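Local coordinates for protein XRE family transcriptional regulator (Pseudomonas putida, PDB 6F8H) that is the antitoxin GraA, a HigA-type helix-turn-helix protein that probably counteracts the toxin GraT and binds operator DNA to regulate their operon, at residues G11-P17 with F83-T87. Residues are numbered along the deposited sequence.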
# COMPACT_ATOMS: atom_id res chain seq x y z
N GLY A 11 15.55 5.12 11.85
CA GLY A 11 15.40 6.50 12.28
C GLY A 11 14.03 6.76 12.89
O GLY A 11 13.82 6.42 14.05
N MET A 12 13.09 7.35 12.14
CA MET A 12 11.79 7.59 12.75
C MET A 12 11.04 6.26 12.87
O MET A 12 11.08 5.43 11.96
CB MET A 12 10.98 8.63 11.96
CG MET A 12 10.94 9.98 12.67
SD MET A 12 10.33 11.35 11.66
CE MET A 12 10.93 12.76 12.61
N ARG A 13 10.37 6.06 14.00
CA ARG A 13 9.69 4.81 14.29
C ARG A 13 8.56 4.55 13.29
O ARG A 13 7.76 5.42 13.05
CB ARG A 13 9.15 4.83 15.73
CG ARG A 13 8.44 3.56 16.16
CD ARG A 13 8.02 3.65 17.62
NE ARG A 13 7.09 4.75 17.85
CZ ARG A 13 5.77 4.62 17.81
NH1 ARG A 13 5.23 3.44 17.53
NH2 ARG A 13 4.99 5.67 18.03
N PRO A 14 8.52 3.34 12.70
CA PRO A 14 7.38 2.98 11.86
C PRO A 14 6.07 3.08 12.64
O PRO A 14 6.00 2.59 13.77
CB PRO A 14 7.67 1.52 11.48
CG PRO A 14 9.13 1.36 11.62
CD PRO A 14 9.57 2.31 12.71
N ILE A 15 5.05 3.71 12.06
CA ILE A 15 3.75 3.80 12.71
C ILE A 15 2.70 2.90 12.05
O ILE A 15 2.22 3.19 10.95
CB ILE A 15 3.21 5.24 12.70
CG1 ILE A 15 4.28 6.20 13.25
CG2 ILE A 15 1.92 5.32 13.50
CD1 ILE A 15 4.68 5.89 14.70
N HIS A 16 2.35 1.81 12.72
CA HIS A 16 1.31 0.94 12.17
C HIS A 16 -0.06 1.64 12.21
O HIS A 16 -0.40 2.30 13.19
CB HIS A 16 1.26 -0.38 12.93
CG HIS A 16 0.53 -1.46 12.20
ND1 HIS A 16 -0.84 -1.56 12.20
CD2 HIS A 16 0.99 -2.48 11.44
CE1 HIS A 16 -1.21 -2.59 11.46
NE2 HIS A 16 -0.12 -3.18 11.00
N PRO A 17 -0.85 1.49 11.14
CA PRO A 17 -2.21 2.07 11.12
C PRO A 17 -3.02 1.66 12.34
O PRO A 17 -3.84 2.45 12.82
CB PRO A 17 -2.82 1.49 9.83
CG PRO A 17 -1.64 1.26 8.94
CD PRO A 17 -0.51 0.84 9.86
N PHE A 83 4.17 2.92 6.76
CA PHE A 83 4.65 1.91 7.69
C PHE A 83 5.46 0.85 6.97
O PHE A 83 6.54 0.48 7.42
CB PHE A 83 3.48 1.27 8.44
CG PHE A 83 3.87 0.04 9.22
CD1 PHE A 83 4.38 0.14 10.51
CD2 PHE A 83 3.70 -1.22 8.67
CE1 PHE A 83 4.73 -0.99 11.22
CE2 PHE A 83 4.05 -2.35 9.37
CZ PHE A 83 4.56 -2.23 10.66
N ASP A 84 4.91 0.34 5.86
CA ASP A 84 5.59 -0.69 5.08
C ASP A 84 6.94 -0.23 4.51
O ASP A 84 7.90 -0.99 4.46
CB ASP A 84 4.67 -1.16 3.95
CG ASP A 84 3.52 -2.02 4.46
OD1 ASP A 84 3.71 -2.72 5.49
OD2 ASP A 84 2.44 -1.98 3.85
N LEU A 85 6.98 1.02 4.06
CA LEU A 85 8.21 1.58 3.51
C LEU A 85 9.26 1.76 4.60
O LEU A 85 10.40 1.30 4.47
CB LEU A 85 7.91 2.91 2.84
CG LEU A 85 9.09 3.66 2.22
CD1 LEU A 85 9.72 2.83 1.12
CD2 LEU A 85 8.66 5.03 1.67
N ARG A 86 8.87 2.40 5.68
CA ARG A 86 9.78 2.62 6.80
C ARG A 86 10.34 1.27 7.28
O ARG A 86 11.53 1.15 7.58
CB ARG A 86 9.06 3.37 7.93
CG ARG A 86 9.97 3.82 9.07
CD ARG A 86 10.88 4.97 8.66
NE ARG A 86 12.19 4.83 9.28
CZ ARG A 86 13.31 4.65 8.61
NH1 ARG A 86 13.30 4.61 7.29
NH2 ARG A 86 14.46 4.52 9.26
N THR A 87 9.48 0.25 7.30
CA THR A 87 9.90 -1.08 7.71
C THR A 87 10.91 -1.70 6.74
O THR A 87 11.96 -2.20 7.16
CB THR A 87 8.69 -2.02 7.87
OG1 THR A 87 7.83 -1.52 8.90
CG2 THR A 87 9.14 -3.43 8.26
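Phe83 and Arg86, one turn apart on helix 73-99, both direct their CA-to-CB bonds toward the N-terminal segment 11-17, extended from Met12 to His16, and meet it at two places. The t rotamer of Phe83 (chi1 169°) sets its ring beside the backbone of Ile15 and His16. His16, also t, turns the edge of its imidazole to one face of that ring, a T-shaped pair with centroids 4.8 Å apart and planes at 73°; its CB adds a CH-pi contact. Histidine suits this N-cap position because ND1 can cap the amide of Gly18 while the carbon edge packs on the phenyl ring. Pro14, rigid and without an amide hydrogen to satisfy, fits between Phe83 and Arg86: its CB lies 3.7 Å from Phe83 CD1 and its CG 3.6 Å from Arg86 CG. Arg86 runs its aliphatic part past this proline, and its NE donates a hydrogen bond to Met12 O (3.0 Å), at a poorly ordered end of the arm, while NH1 forms a salt bridge with Glu89. Thr87, in the m rotamer, returns its hydroxyl to Phe83 O (2.8 Å from OG1), satisfying it within the helix. The arm thus lies against the long C-terminal helix 73-99 and leads into helix 17-29, the first helix of the chain; on the same long helix, Asp84 and Leu85 pack against Ala59 and Glu74, respectively, of the second subunit.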